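PDB 7KW3: PCP domain from Thermobifida fusca, which probably carries amino acid and peptide intermediates as thioesters on a phosphopantetheine arm between the catalytic domains of a non-ribosomal peptide synthetase. Local coordinates for residues A[43-48]-A[54-59]. Residues are numbered along the deposited sequence; the frame is centred on the assembly and turned at random.
Sequences LRLVHR and WEISAR
V46 packs both its methyls against the backbone of 56-58, where the chain runs from strand 54-55 into helix 58-63. V46 CG2 lies 3.7 Å from S57 C and 3.6 Å from A58 N, so one methyl covers the peptide link that opens the helix; V46 CG1 reaches I56 O at 3.5 Å. With CG1 anti to its own backbone N (chi1 166°), V46 turns the two branches to these separate places on the chain. I56 adds apolar side-chain contacts: its CD1 meets L45 CG at 4.2 Å, the two side chains crossing at about a right angle, and its CG1 lies 4.4 Å from V46 CG2; V61 and A49 also touch I56. L45 is buried, continuing inward onto V16 and F32. Among polar groups, one water links the backbones: it accepts from I56 N at 2.8 Å and lies within donating distance of V46 O and W54 O, each 2.9 Å away. At the turn, S57 is the N-cap of helix 58-63, its OG hydrogen-bonded to H60 N. Helix 39-51, the short following helix 58-63 and helix 8-21, which L45 touches through V16, belong to the compact helical bundle of the phosphopantetheine-binding carrier-protein fold.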
ATOM      1  N   LEU A  43       3.628   4.871  -8.562  1.00 44.06           N
ATOM      2  CA  LEU A  43       3.482   4.035  -9.746  1.00 45.85           C
ATOM      3  C   LEU A  43       3.837   2.586  -9.432  1.00 47.26           C
ATOM      4  O   LEU A  43       3.099   1.662  -9.786  1.00 43.98           O
ATOM      5  CB  LEU A  43       4.360   4.578 -10.877  1.00 45.71           C
ATOM      6  CG  LEU A  43       4.120   3.960 -12.257  1.00 51.84           C
ATOM      7  CD1 LEU A  43       2.739   4.333 -12.735  1.00 59.80           C
ATOM      8  CD2 LEU A  43       5.140   4.414 -13.272  1.00 48.32           C
ATOM      9  N   ARG A  44       4.960   2.372  -8.741  1.00 44.47           N
ATOM     10  CA  ARG A  44       5.385   1.009  -8.436  1.00 47.57           C
ATOM     11  C   ARG A  44       4.434   0.334  -7.463  1.00 46.81           C
ATOM     12  O   ARG A  44       4.131  -0.856  -7.614  1.00 45.87           O
ATOM     13  CB  ARG A  44       6.804   1.011  -7.875  1.00 44.80           C
ATOM     14  CG  ARG A  44       7.818   1.404  -8.905  1.00 44.61           C
ATOM     15  CD  ARG A  44       9.185   1.578  -8.290  1.00 45.96           C
ATOM     16  NE  ARG A  44      10.080   2.203  -9.243  1.00 46.25           N
ATOM     17  CZ  ARG A  44      11.331   2.553  -8.970  1.00 47.83           C
ATOM     18  NH1 ARG A  44      11.827   2.337  -7.762  1.00 46.78           N
ATOM     19  NH2 ARG A  44      12.083   3.126  -9.901  1.00 45.94           N
ATOM     20  N   LEU A  45       3.976   1.072  -6.449  1.00 43.20           N
ATOM     21  CA  LEU A  45       3.014   0.530  -5.495  1.00 41.09           C
ATOM     22  C   LEU A  45       1.753   0.040  -6.200  1.00 43.00           C
ATOM     23  O   LEU A  45       1.251  -1.046  -5.896  1.00 41.95           O
ATOM     24  CB  LEU A  45       2.677   1.593  -4.445  1.00 39.89           C
ATOM     25  CG  LEU A  45       1.425   1.466  -3.576  1.00 39.89           C
ATOM     26  CD1 LEU A  45       1.452   0.188  -2.752  1.00 38.97           C
ATOM     27  CD2 LEU A  45       1.305   2.667  -2.655  1.00 42.64           C
ATOM     28  N   VAL A  46       1.236   0.820  -7.158  1.00 41.21           N
ATOM     29  CA  VAL A  46       0.030   0.422  -7.888  1.00 42.65           C
ATOM     30  C   VAL A  46       0.244  -0.908  -8.611  1.00 44.57           C
ATOM     31  O   VAL A  46      -0.574  -1.829  -8.495  1.00 42.09           O
ATOM     32  CB  VAL A  46      -0.402   1.530  -8.868  1.00 43.08           C
ATOM     33  CG1 VAL A  46      -1.445   0.993  -9.865  1.00 35.06           C
ATOM     34  CG2 VAL A  46      -0.934   2.747  -8.114  1.00 38.16           C
ATOM     35  N   HIS A  47       1.340  -1.023  -9.381  1.00 41.84           N
ATOM     36  CA  HIS A  47       1.651  -2.271 -10.086  1.00 45.12           C
ATOM     37  C   HIS A  47       1.805  -3.444  -9.130  1.00 43.11           C
ATOM     38  O   HIS A  47       1.316  -4.545  -9.403  1.00 41.34           O
ATOM     39  CB  HIS A  47       2.954  -2.148 -10.877  1.00 51.30           C
ATOM     40  CG  HIS A  47       2.975  -1.043 -11.877  1.00 63.54           C
ATOM     41  ND1 HIS A  47       1.853  -0.649 -12.578  1.00 67.19           N
ATOM     42  CD2 HIS A  47       3.989  -0.256 -12.311  1.00 63.84           C
ATOM     43  CE1 HIS A  47       2.176   0.333 -13.403  1.00 68.74           C
ATOM     44  NE2 HIS A  47       3.465   0.591 -13.262  1.00 67.72           N
ATOM     45  N   ARG A  48       2.547  -3.250  -8.043  1.00 40.39           N
ATOM     46  CA  ARG A  48       2.870  -4.386  -7.194  1.00 45.60           C
ATOM     47  C   ARG A  48       1.674  -4.791  -6.348  1.00 44.79           C
ATOM     48  O   ARG A  48       1.495  -5.980  -6.064  1.00 44.42           O
ATOM     49  CB  ARG A  48       4.109  -4.066  -6.350  1.00 46.02           C
ATOM     50  CG  ARG A  48       5.419  -4.297  -7.133  1.00 58.35           C
ATOM     51  CD  ARG A  48       6.635  -3.503  -6.625  1.00 76.75           C
ATOM     52  NE  ARG A  48       7.494  -3.076  -7.744  1.00 97.07           N
ATOM     53  CZ  ARG A  48       8.727  -2.562  -7.646  1.00 85.93           C
ATOM     54  NH1 ARG A  48       9.319  -2.396  -6.461  1.00 71.96           N
ATOM     55  NH2 ARG A  48       9.378  -2.212  -8.755  1.00 74.83           N
ATOM     56  N   TRP A  54      -4.655  -6.877  -5.462  1.00 36.68           N
ATOM     57  CA  TRP A  54      -5.459  -5.737  -5.043  1.00 37.99           C
ATOM     58  C   TRP A  54      -5.327  -4.586  -6.034  1.00 41.08           C
ATOM     59  O   TRP A  54      -4.219  -4.147  -6.368  1.00 39.23           O
ATOM     60  CB  TRP A  54      -5.087  -5.324  -3.604  1.00 35.63           C
ATOM     61  CG  TRP A  54      -5.424  -6.464  -2.689  1.00 40.96           C
ATOM     62  CD1 TRP A  54      -4.576  -7.456  -2.260  1.00 41.78           C
ATOM     63  CD2 TRP A  54      -6.723  -6.800  -2.179  1.00 38.34           C
ATOM     64  NE1 TRP A  54      -5.262  -8.359  -1.486  1.00 43.49           N
ATOM     65  CE2 TRP A  54      -6.578  -7.986  -1.418  1.00 37.59           C
ATOM     66  CE3 TRP A  54      -7.988  -6.202  -2.272  1.00 38.09           C
ATOM     67  CZ2 TRP A  54      -7.656  -8.596  -0.765  1.00 40.11           C
ATOM     68  CZ3 TRP A  54      -9.064  -6.807  -1.619  1.00 40.30           C
ATOM     69  CH2 TRP A  54      -8.888  -7.998  -0.875  1.00 41.79           C
ATOM     70  N   GLU A  55      -6.473  -4.111  -6.503  1.00 37.19           N
ATOM     71  CA  GLU A  55      -6.565  -3.073  -7.517  1.00 38.91           C
ATOM     72  C   GLU A  55      -6.712  -1.720  -6.835  1.00 40.62           C
ATOM     73  O   GLU A  55      -7.697  -1.488  -6.129  1.00 40.31           O
ATOM     74  CB  GLU A  55      -7.762  -3.328  -8.428  1.00 38.60           C
ATOM     75  CG  GLU A  55      -7.393  -3.669  -9.832  1.00 53.65           C
ATOM     76  CD  GLU A  55      -8.551  -3.502 -10.785  1.00 57.30           C
ATOM     77  OE1 GLU A  55      -8.452  -2.648 -11.689  1.00 61.44           O
ATOM     78  OE2 GLU A  55      -9.557  -4.225 -10.632  1.00 55.93           O
ATOM     79  N   ILE A  56      -5.742  -0.835  -7.053  1.00 38.53           N
ATOM     80  CA  ILE A  56      -5.820   0.546  -6.599  1.00 37.43           C
ATOM     81  C   ILE A  56      -5.350   1.453  -7.725  1.00 43.87           C
ATOM     82  O   ILE A  56      -4.742   1.008  -8.702  1.00 43.48           O
ATOM     83  CB  ILE A  56      -4.975   0.811  -5.338  1.00 39.03           C
ATOM     84  CG1 ILE A  56      -3.551   0.304  -5.549  1.00 37.21           C
ATOM     85  CG2 ILE A  56      -5.630   0.180  -4.116  1.00 36.27           C
ATOM     86  CD1 ILE A  56      -2.592   0.657  -4.434  1.00 37.44           C
ATOM     87  N   SER A  57      -5.639   2.742  -7.573  1.00 43.13           N
ATOM     88  CA  SER A  57      -5.127   3.775  -8.461  1.00 39.50           C
ATOM     89  C   SER A  57      -4.124   4.668  -7.738  1.00 43.68           C
ATOM     90  O   SER A  57      -4.085   4.744  -6.503  1.00 42.70           O
ATOM     91  CB  SER A  57      -6.260   4.644  -9.004  1.00 43.95           C
ATOM     92  OG  SER A  57      -6.740   5.501  -7.976  1.00 44.39           O
ATOM     93  N   ALA A  58      -3.325   5.377  -8.542  1.00 45.46           N
ATOM     94  CA  ALA A  58      -2.459   6.414  -7.997  1.00 40.97           C
ATOM     95  C   ALA A  58      -3.261   7.439  -7.208  1.00 44.94           C
ATOM     96  O   ALA A  58      -2.821   7.893  -6.149  1.00 44.91           O
ATOM     97  CB  ALA A  58      -1.679   7.099  -9.127  1.00 41.09           C
ATOM     98  N   ARG A  59      -4.439   7.831  -7.717  1.00 43.95           N
ATOM     99  CA  ARG A  59      -5.286   8.770  -6.987  1.00 45.78           C
ATOM    100  C   ARG A  59      -5.686   8.217  -5.620  1.00 45.71           C
ATOM    101  O   ARG A  59      -5.770   8.969  -4.643  1.00 46.35           O
ATOM    102  CB  ARG A  59      -6.527   9.134  -7.812  1.00 47.98           C
ATOM    103  CG  ARG A  59      -6.284  10.321  -8.724  1.00 56.53           C
ATOM    104  CD  ARG A  59      -7.523  10.818  -9.428  1.00 61.63           C
ATOM    105  NE  ARG A  59      -7.153  11.877 -10.357  1.00 75.13           N
ATOM    106  CZ  ARG A  59      -6.706  11.669 -11.592  1.00 78.09           C
ATOM    107  NH1 ARG A  59      -6.591  10.430 -12.060  1.00 72.14           N
ATOM    108  NH2 ARG A  59      -6.386  12.701 -12.366  1.00 78.61           N
TER
HETATM  109  O   HOH W   1      -3.445  -2.028  -8.113  1.00 37.47           O